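Long-range contacts in AHL synthase (Burkholderia glumae, PDB 3P2H), which probably makes an N-acyl-L-homoserine lactone quorum-sensing signal from an acyl carrier protein-bound fatty acyl chain and S-adenosyl-L-methionine: residues I15-R23 with L56-C67; P92-L100 with R134-V142. The protein carries 3 engineered substitutions. All coordinates share one frame; numbering follows the deposited sequence.

How the contacts relate
Contact 1 comes first along the chain and is complete before contact 2 begins. It lays helix 13-30 against the hairpin of strands 53-58 and 64-72, while contact 2 pairs strands 97-105 and 138-144 side by side. Both reach one mixed sheet, contact 1 through its hairpin and contact 2 through both strands; 64-72 and 97-105 are neighbours in it. The contacts lie about 24 Å apart, centre to centre, on opposite sides of the chain's centre, with nearest atoms about 6 Å apart. Of the two, the inhibitor NOO touches contact 2 alone: Leu100, Leu139, Ile140, Gly141 and Val142 line its pocket, while the Cys67 side chain of contact 1 stays about 7 Å away.

Contact 1. Residues I15-R23 with L56-C67; sequences IAAELGSYR and LGRDANGEICGC
Tyr22 lays one face of its ring on Ile64, whose CG2 sits 3.7 Å from the Tyr22 ring centroid, over the face but offset toward the rim, a CH-pi contact. With CG anti to the backbone N (chi1 178°), the ring is carried from the helix over to the hairpin, and its OH ends beside the Cys65-Gly66 peptide and hydrogen-bonds to Thr106. At the ring's edge, in its plane, lies Cys67 SG, 3.7 Å from Tyr22 CE2, a sulfur-aromatic contact. The same Ile64 turns its other branch toward the helix, where CD1 packs against Glu18 CG.

Helix 15-23 runs almost square across both strands. Those strands form a beta hairpin, closed by a type I turn from Asp59 to Gly62 and interrupted by a classic beta bulge in which Cys65 and Gly66 both face Gly57. Deeper in, Leu19 CD1 presses on Leu56 CD2 at 3.2 Å, tighter than usual for two methyls, and also meets Cys67 CB.

Where the contact is partly exposed, Arg58 grips Glu18 end-on in a two-pronged salt bridge. Its NH2 reaches Glu18 OE1 at 2.8 Å, N-H...O angle 165°, and its NH1 reaches Glu18 OE2 at the same distance. Both oxygens lie close to the guanidinium plane, but the carboxylate is twisted 56° from it and is met from above its own plane. Arg58 NH1 also donates to Gly62 O, 2.8 Å away, which ties the guanidinium to the turn. A water donates to Glu18 OE2 and accepts from Ile64 N at 3.2 Å.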
loop_
_atom_site.group_PDB
_atom_site.type_symbol
_atom_site.label_atom_id
_atom_site.label_comp_id
_atom_site.label_asym_id
_atom_site.label_seq_id
_atom_site.Cartn_x
_atom_site.Cartn_y
_atom_site.Cartn_z
ATOM N N ILE A 15 8.849 15.599 -5.340
ATOM C CA ILE A 15 8.512 14.204 -5.070
ATOM C C ILE A 15 7.005 14.006 -5.221
ATOM O O ILE A 15 6.551 12.986 -5.739
ATOM C CB ILE A 15 8.930 13.789 -3.640
ATOM C CG1 ILE A 15 10.443 13.930 -3.478
ATOM C CG2 ILE A 15 8.496 12.363 -3.362
ATOM C CD1 ILE A 15 11.249 13.089 -4.433
ATOM N N ALA A 16 6.238 14.990 -4.761
ATOM C CA ALA A 16 4.787 14.935 -4.854
ATOM C C ALA A 16 4.364 14.870 -6.319
ATOM O O ALA A 16 3.462 14.117 -6.681
ATOM C CB ALA A 16 4.169 16.165 -4.173
ATOM N N ALA A 17 5.028 15.653 -7.165
ATOM C CA ALA A 17 4.712 15.671 -8.589
ATOM C C ALA A 17 5.110 14.353 -9.256
ATOM O O ALA A 17 4.344 13.772 -10.019
ATOM C CB ALA A 17 5.421 16.836 -9.265
ATOM N N GLU A 18 6.308 13.879 -8.946
ATOM C CA GLU A 18 6.811 12.640 -9.521
ATOM C C GLU A 18 5.974 11.424 -9.107
ATOM O O GLU A 18 5.680 10.552 -9.929
ATOM C CB GLU A 18 8.272 12.456 -9.110
ATOM C CG GLU A 18 8.937 11.228 -9.678
ATOM C CD GLU A 18 10.400 11.159 -9.314
ATOM O OE1 GLU A 18 10.782 11.766 -8.289
ATOM O OE2 GLU A 18 11.161 10.487 -10.045
ATOM N N LEU A 19 5.597 11.364 -7.834
ATOM C CA LEU A 19 4.786 10.260 -7.338
ATOM C C LEU A 19 3.380 10.360 -7.911
ATOM O O LEU A 19 2.778 9.353 -8.280
ATOM C CB LEU A 19 4.697 10.292 -5.810
ATOM C CG LEU A 19 3.655 9.341 -5.211
ATOM C CD1 LEU A 19 4.058 7.899 -5.477
ATOM C CD2 LEU A 19 3.536 9.591 -3.709
ATOM N N GLY A 20 2.862 11.584 -7.965
ATOM C CA GLY A 20 1.528 11.797 -8.493
ATOM C C GLY A 20 1.416 11.350 -9.936
ATOM O O GLY A 20 0.383 10.830 -10.351
ATOM N N SER A 21 2.482 11.558 -10.700
ATOM C CA SER A 21 2.511 11.178 -12.105
ATOM C C SER A 21 2.575 9.664 -12.227
ATOM O O SER A 21 1.899 9.071 -13.069
ATOM C CB SER A 21 3.726 11.802 -12.800
ATOM O OG SER A 21 3.765 11.456 -14.178
ATOM N N TYR A 22 3.394 9.034 -11.390
ATOM C CA TYR A 22 3.512 7.586 -11.435
ATOM C C TYR A 22 2.182 6.955 -11.062
ATOM O O TYR A 22 1.763 5.976 -11.671
ATOM C CB TYR A 22 4.588 7.089 -10.480
ATOM C CG TYR A 22 4.697 5.582 -10.473
ATOM C CD1 TYR A 22 5.241 4.896 -11.564
ATOM C CD2 TYR A 22 4.237 4.838 -9.392
ATOM C CE1 TYR A 22 5.322 3.505 -11.567
ATOM C CE2 TYR A 22 4.312 3.452 -9.389
ATOM C CZ TYR A 22 4.855 2.792 -10.474
ATOM O OH TYR A 22 4.927 1.424 -10.462
ATOM N N ARG A 23 1.515 7.514 -10.058
ATOM C CA ARG A 23 0.227 6.976 -9.649
ATOM C C ARG A 23 -0.817 7.172 -10.742
ATOM O O ARG A 23 -1.657 6.303 -10.960
ATOM C CB ARG A 23 -0.224 7.612 -8.328
ATOM C CG ARG A 23 0.406 6.931 -7.117
ATOM C CD ARG A 23 0.127 7.652 -5.810
ATOM N NE ARG A 23 -1.291 7.889 -5.573
ATOM C CZ ARG A 23 -1.772 8.387 -4.441
ATOM N NH1 ARG A 23 -0.943 8.683 -3.450
ATOM N NH2 ARG A 23 -3.072 8.604 -4.303
ATOM N N LEU A 56 8.493 4.685 -2.147
ATOM C CA LEU A 56 8.717 4.783 -3.588
ATOM C C LEU A 56 9.857 3.847 -3.963
ATOM O O LEU A 56 10.860 3.771 -3.259
ATOM C CB LEU A 56 9.107 6.208 -4.014
ATOM C CG LEU A 56 8.219 7.412 -3.696
ATOM C CD1 LEU A 56 8.610 8.563 -4.612
ATOM C CD2 LEU A 56 6.764 7.069 -3.901
ATOM N N GLY A 57 9.692 3.126 -5.062
ATOM C CA GLY A 57 10.747 2.244 -5.520
ATOM C C GLY A 57 11.318 2.910 -6.753
ATOM O O GLY A 57 10.556 3.446 -7.550
ATOM N N ARG A 58 12.637 2.905 -6.908
ATOM C CA ARG A 58 13.272 3.531 -8.075
ATOM C C ARG A 58 14.200 2.547 -8.784
ATOM O O ARG A 58 14.901 1.778 -8.139
ATOM C CB ARG A 58 14.056 4.777 -7.649
ATOM C CG ARG A 58 13.174 5.921 -7.137
ATOM C CD ARG A 58 14.008 7.076 -6.610
ATOM N NE ARG A 58 13.205 8.194 -6.113
ATOM C CZ ARG A 58 12.642 9.122 -6.882
ATOM N NH1 ARG A 58 12.782 9.085 -8.203
ATOM N NH2 ARG A 58 11.954 10.106 -6.325
ATOM N N ASP A 59 14.205 2.583 -10.114
ATOM C CA ASP A 59 15.037 1.674 -10.897
ATOM C C ASP A 59 16.469 2.168 -11.039
ATOM O O ASP A 59 16.843 3.183 -10.456
ATOM C CB ASP A 59 14.412 1.437 -12.282
ATOM C CG ASP A 59 14.385 2.689 -13.152
ATOM O OD1 ASP A 59 13.631 2.683 -14.143
ATOM O OD2 ASP A 59 15.109 3.669 -12.872
ATOM N N ALA A 60 17.265 1.448 -11.822
ATOM C CA ALA A 60 18.663 1.810 -12.027
ATOM C C ALA A 60 18.844 3.234 -12.541
ATOM O O ALA A 60 19.917 3.811 -12.391
ATOM C CB ALA A 60 19.331 0.816 -12.992
ATOM N N ASN A 61 17.805 3.804 -13.142
ATOM C CA ASN A 61 17.896 5.168 -13.655
ATOM C C ASN A 61 17.280 6.189 -12.709
ATOM O O ASN A 61 17.092 7.348 -13.075
ATOM C CB ASN A 61 17.214 5.286 -15.017
ATOM C CG ASN A 61 17.825 4.372 -16.056
ATOM O OD1 ASN A 61 19.047 4.254 -16.154
ATOM N ND2 ASN A 61 16.977 3.733 -16.851
ATOM N N GLY A 62 16.964 5.753 -11.493
ATOM C CA GLY A 62 16.374 6.648 -10.517
ATOM C C GLY A 62 14.920 6.994 -10.780
ATOM O O GLY A 62 14.372 7.894 -10.138
ATOM N N GLU A 63 14.288 6.290 -11.717
ATOM C CA GLU A 63 12.886 6.544 -12.041
ATOM C C GLU A 63 11.958 5.679 -11.195
ATOM O O GLU A 63 12.255 4.513 -10.931
ATOM C CB GLU A 63 12.604 6.253 -13.512
ATOM C CG GLU A 63 13.380 7.098 -14.480
ATOM C CD GLU A 63 12.912 6.882 -15.899
ATOM O OE1 GLU A 63 12.944 5.722 -16.368
ATOM O OE2 GLU A 63 12.506 7.867 -16.543
ATOM N N ILE A 64 10.822 6.243 -10.797
ATOM C CA ILE A 64 9.878 5.502 -9.977
ATOM C C ILE A 64 9.344 4.271 -10.693
ATOM O O ILE A 64 8.889 4.346 -11.833
ATOM C CB ILE A 64 8.700 6.393 -9.537
ATOM C CG1 ILE A 64 9.237 7.574 -8.723
ATOM C CG2 ILE A 64 7.709 5.584 -8.712
ATOM C CD1 ILE A 64 8.162 8.426 -8.084
ATOM N N CYS A 65 9.425 3.131 -10.018
ATOM C CA CYS A 65 8.933 1.881 -10.571
ATOM C C CYS A 65 8.075 1.156 -9.538
ATOM O O CYS A 65 7.790 -0.029 -9.676
ATOM C CB CYS A 65 10.103 0.994 -11.008
ATOM S SG CYS A 65 11.292 0.605 -9.700
ATOM N N GLY A 66 7.655 1.878 -8.505
ATOM C CA GLY A 66 6.831 1.274 -7.479
ATOM C C GLY A 66 6.398 2.279 -6.429
ATOM O O GLY A 66 7.102 3.256 -6.179
ATOM N N CYS A 67 5.237 2.053 -5.824
ATOM C CA CYS A 67 4.745 2.960 -4.796
ATOM C C CYS A 67 3.858 2.256 -3.780
ATOM O O CYS A 67 3.385 1.143 -4.010
ATOM C CB CYS A 67 3.969 4.126 -5.422
ATOM S SG CYS A 67 2.392 3.699 -6.223
HETATM O O HOH W 1 10.027 9.090 -12.036
#

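Contact 2. Residues P92-L100 with R134-V142; sequences PRSAHVWEL and RGARQLIGV. With NOO (N-(3-oxocyclohex-1-en-1-yl)octanamide), chain C.
Strands 97-100 and 138-142 run parallel, their axes 4.5 Å apart at closest and 36° from each other, hydrogen-bonded from Trp98 N to Gln138 O, Ile140 N to Trp98 O and Leu100 N to Ile140 O. With helix 120-133 between them in the chain, they fit a beta-alpha-beta connection in the acetyltransferase-like fold of the family. At the start of the pairing His96 O accepts from both Arg137 N (2.7 Å) and Gln138 N (3.0 Å). The two side chains point the same way: Arg137, extended from CG to NE (chi3 175°), lays its guanidinium flat on the His96 imidazole, centres 3.8 Å apart and planes at 17°, with Arg137 CD above the ring centre.

On one face of the sheet Val97 CG1 meets Ile140 CG2 at 3.7 Å. On the other, Trp98 CD1 rests on Ala136 CB, 3.5 Å away, and Trp98 CH2 lies over one face of the Arg134 guanidinium, whose NH1 forms a salt bridge with Glu7. Both segments line the acyl-tail part of the inhibitor pocket: NOO C11 comes close to Leu100 O and Val142 O, C15 to Ile140 and Gly141. A water in the indole plane accepts from Trp98 NE1 at 3.0 Å and donates to Ala95 O and Arg134 O.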
loop_
_atom_site.group_PDB
_atom_site.type_symbol
_atom_site.label_atom_id
_atom_site.label_comp_id
_atom_site.label_asym_id
_atom_site.label_seq_id
_atom_site.Cartn_x
_atom_site.Cartn_y
_atom_site.Cartn_z
ATOM N N PRO A 92 -11.156 -1.452 11.955
ATOM C CA PRO A 92 -10.342 -1.197 13.139
ATOM C C PRO A 92 -9.779 0.218 13.266
ATOM O O PRO A 92 -9.508 0.895 12.270
ATOM C CB PRO A 92 -9.234 -2.238 13.013
ATOM C CG PRO A 92 -9.032 -2.296 11.522
ATOM C CD PRO A 92 -10.451 -2.338 11.011
ATOM N N ARG A 93 -9.645 0.658 14.511
ATOM C CA ARG A 93 -9.052 1.947 14.844
ATOM C C ARG A 93 -8.109 1.546 15.960
ATOM O O ARG A 93 -8.493 1.480 17.125
ATOM C CB ARG A 93 -10.092 2.949 15.348
ATOM C CG ARG A 93 -11.025 3.472 14.262
ATOM C CD ARG A 93 -11.774 4.720 14.723
ATOM N NE ARG A 93 -10.880 5.870 14.866
ATOM C CZ ARG A 93 -10.641 6.504 16.010
ATOM N NH1 ARG A 93 -11.226 6.104 17.130
ATOM N NH2 ARG A 93 -9.815 7.540 16.035
ATOM N N SER A 94 -6.872 1.242 15.585
ATOM C CA SER A 94 -5.880 0.792 16.543
ATOM C C SER A 94 -4.482 1.266 16.193
ATOM O O SER A 94 -4.131 1.412 15.021
ATOM C CB SER A 94 -5.909 -0.745 16.600
ATOM O OG SER A 94 -4.722 -1.281 17.154
ATOM N N ALA A 95 -3.679 1.510 17.218
ATOM C CA ALA A 95 -2.308 1.934 16.998
ATOM C C ALA A 95 -1.526 0.751 16.423
ATOM O O ALA A 95 -0.470 0.927 15.820
ATOM C CB ALA A 95 -1.691 2.387 18.302
ATOM N N HIS A 96 -2.055 -0.456 16.600
ATOM C CA HIS A 96 -1.378 -1.650 16.105
ATOM C C HIS A 96 -1.733 -2.023 14.674
ATOM O O HIS A 96 -1.229 -3.017 14.158
ATOM C CB HIS A 96 -1.671 -2.851 17.010
ATOM C CG HIS A 96 -1.160 -2.698 18.409
ATOM N ND1 HIS A 96 -0.089 -1.891 18.729
ATOM C CD2 HIS A 96 -1.546 -3.284 19.567
ATOM C CE1 HIS A 96 0.163 -1.987 20.021
ATOM N NE2 HIS A 96 -0.707 -2.826 20.554
ATOM N N VAL A 97 -2.606 -1.245 14.039
ATOM C CA VAL A 97 -3.007 -1.524 12.664
ATOM C C VAL A 97 -2.859 -0.298 11.759
ATOM O O VAL A 97 -3.328 0.792 12.089
ATOM C CB VAL A 97 -4.475 -2.002 12.581
ATOM C CG1 VAL A 97 -4.840 -2.301 11.135
ATOM C CG2 VAL A 97 -4.677 -3.236 13.431
ATOM N N TRP A 98 -2.200 -0.496 10.622
ATOM C CA TRP A 98 -1.994 0.560 9.633
ATOM C C TRP A 98 -2.574 0.062 8.314
ATOM O O TRP A 98 -2.586 -1.140 8.063
ATOM C CB TRP A 98 -0.498 0.858 9.448
ATOM C CG TRP A 98 0.068 1.834 10.441
ATOM C CD1 TRP A 98 0.096 1.702 11.799
ATOM C CD2 TRP A 98 0.674 3.100 10.149
ATOM N NE1 TRP A 98 0.680 2.810 12.372
ATOM C CE2 TRP A 98 1.042 3.683 11.381
ATOM C CE3 TRP A 98 0.940 3.800 8.965
ATOM C CZ2 TRP A 98 1.658 4.934 11.464
ATOM C CZ3 TRP A 98 1.554 5.048 9.047
ATOM C CH2 TRP A 98 1.905 5.600 10.289
ATOM N N GLU A 99 -3.057 0.978 7.483
ATOM C CA GLU A 99 -3.623 0.596 6.198
ATOM C C GLU A 99 -2.641 0.789 5.054
ATOM O O GLU A 99 -2.020 1.847 4.921
ATOM C CB GLU A 99 -4.883 1.402 5.872
ATOM C CG GLU A 99 -5.435 1.048 4.492
ATOM C CD GLU A 99 -6.432 2.055 3.963
ATOM O OE1 GLU A 99 -6.074 3.242 3.871
ATOM O OE2 GLU A 99 -7.567 1.658 3.630
ATOM N N LEU A 100 -2.521 -0.239 4.223
ATOM C CA LEU A 100 -1.645 -0.192 3.061
ATOM C C LEU A 100 -2.542 0.019 1.847
ATOM O O LEU A 100 -3.469 -0.753 1.627
ATOM C CB LEU A 100 -0.879 -1.511 2.921
ATOM C CG LEU A 100 0.057 -1.635 1.714
ATOM C CD1 LEU A 100 1.120 -0.550 1.772
ATOM C CD2 LEU A 100 0.702 -3.019 1.700
ATOM N N ARG A 134 6.810 1.910 13.419
ATOM C CA ARG A 134 5.848 2.892 13.896
ATOM C C ARG A 134 4.870 2.259 14.878
ATOM O O ARG A 134 3.889 2.889 15.282
ATOM C CB ARG A 134 5.082 3.492 12.714
ATOM C CG ARG A 134 5.953 4.307 11.768
ATOM C CD ARG A 134 6.535 5.500 12.491
ATOM N NE ARG A 134 5.550 6.566 12.641
ATOM C CZ ARG A 134 5.369 7.536 11.752
ATOM N NH1 ARG A 134 6.114 7.572 10.654
ATOM N NH2 ARG A 134 4.442 8.465 11.957
ATOM N N GLY A 135 5.134 1.005 15.242
ATOM C CA GLY A 135 4.287 0.312 16.195
ATOM C C GLY A 135 3.193 -0.589 15.647
ATOM O O GLY A 135 2.428 -1.159 16.419
ATOM N N ALA A 136 3.104 -0.728 14.329
ATOM C CA ALA A 136 2.072 -1.572 13.744
ATOM C C ALA A 136 2.384 -3.056 13.909
ATOM O O ALA A 136 3.539 -3.479 13.780
ATOM C CB ALA A 136 1.902 -1.245 12.268
ATOM N N ARG A 137 1.349 -3.840 14.196
ATOM C CA ARG A 137 1.489 -5.284 14.352
ATOM C C ARG A 137 0.769 -5.983 13.198
ATOM O O ARG A 137 0.929 -7.185 12.984
ATOM C CB ARG A 137 0.921 -5.725 15.700
ATOM C CG ARG A 137 1.763 -5.220 16.863
ATOM C CD ARG A 137 1.124 -5.464 18.218
ATOM N NE ARG A 137 2.032 -5.055 19.292
ATOM C CZ ARG A 137 1.780 -5.209 20.589
ATOM N NH1 ARG A 137 0.642 -5.759 20.988
ATOM N NH2 ARG A 137 2.682 -4.835 21.489
ATOM N N GLN A 138 -0.017 -5.209 12.456
ATOM C CA GLN A 138 -0.753 -5.714 11.301
ATOM C C GLN A 138 -0.999 -4.617 10.275
ATOM O O GLN A 138 -1.040 -3.428 10.606
ATOM C CB GLN A 138 -2.121 -6.259 11.710
ATOM C CG GLN A 138 -2.131 -7.544 12.498
ATOM C CD GLN A 138 -3.541 -7.917 12.906
ATOM O OE1 GLN A 138 -4.193 -7.184 13.642
ATOM N NE2 GLN A 138 -4.024 -9.047 12.417
ATOM N N LEU A 139 -1.153 -5.038 9.024
ATOM C CA LEU A 139 -1.477 -4.135 7.935
ATOM C C LEU A 139 -2.821 -4.634 7.416
ATOM O O LEU A 139 -3.113 -5.833 7.474
ATOM C CB LEU A 139 -0.451 -4.214 6.806
ATOM C CG LEU A 139 0.972 -3.733 7.067
ATOM C CD1 LEU A 139 1.770 -3.888 5.791
ATOM C CD2 LEU A 139 0.968 -2.288 7.522
ATOM N N ILE A 140 -3.640 -3.712 6.926
ATOM C CA ILE A 140 -4.937 -4.064 6.374
ATOM C C ILE A 140 -5.169 -3.215 5.133
ATOM O O ILE A 140 -4.647 -2.109 5.029
ATOM C CB ILE A 140 -6.071 -3.836 7.404
ATOM C CG1 ILE A 140 -7.371 -4.463 6.886
ATOM C CG2 ILE A 140 -6.255 -2.349 7.673
ATOM C CD1 ILE A 140 -8.487 -4.495 7.903
ATOM N N GLY A 141 -5.932 -3.737 4.179
ATOM C CA GLY A 141 -6.189 -2.976 2.972
ATOM C C GLY A 141 -6.842 -3.779 1.866
ATOM O O GLY A 141 -6.754 -5.008 1.829
ATOM N N VAL A 142 -7.511 -3.077 0.961
ATOM C CA VAL A 142 -8.169 -3.732 -0.153
ATOM C C VAL A 142 -7.091 -4.076 -1.160
ATOM O O VAL A 142 -6.330 -3.205 -1.596
ATOM C CB VAL A 142 -9.210 -2.810 -0.814
ATOM C CG1 VAL A 142 -9.857 -3.515 -1.984
ATOM C CG2 VAL A 142 -10.246 -2.398 0.203
HETATM C C1 NOO C . -2.005 -4.106 -8.396
HETATM O O1 NOO C . -1.989 -5.237 -8.872
HETATM C C2 NOO C . -2.369 -3.838 -6.941
HETATM C C3 NOO C . -2.981 -2.645 -6.534
HETATM C C4 NOO C . -3.081 -1.508 -7.571
HETATM C C5 NOO C . -1.926 -1.493 -8.649
HETATM C C6 NOO C . -1.675 -2.884 -9.309
HETATM N N7 NOO C . -3.543 -2.392 -5.211
HETATM C C8 NOO C . -3.500 -1.311 -4.292
HETATM O O8 NOO C . -3.769 -0.147 -4.572
HETATM C C9 NOO C . -3.097 -1.571 -2.823
HETATM C C10 NOO C . -3.024 -3.022 -2.281
HETATM C C11 NOO C . -3.318 -3.022 -0.756
HETATM C C12 NOO C . -2.437 -4.019 0.019
HETATM C C13 NOO C . -2.846 -4.080 1.507
HETATM C C14 NOO C . -2.607 -5.480 2.103
HETATM C C15 NOO C . -2.788 -5.484 3.624
HETATM O O HOH W 2 1.275 2.842 15.263
HETATM O O HOH W 3 -7.477 -0.145 1.621
HETATM O O HOH W 4 -6.046 -0.371 -0.696
#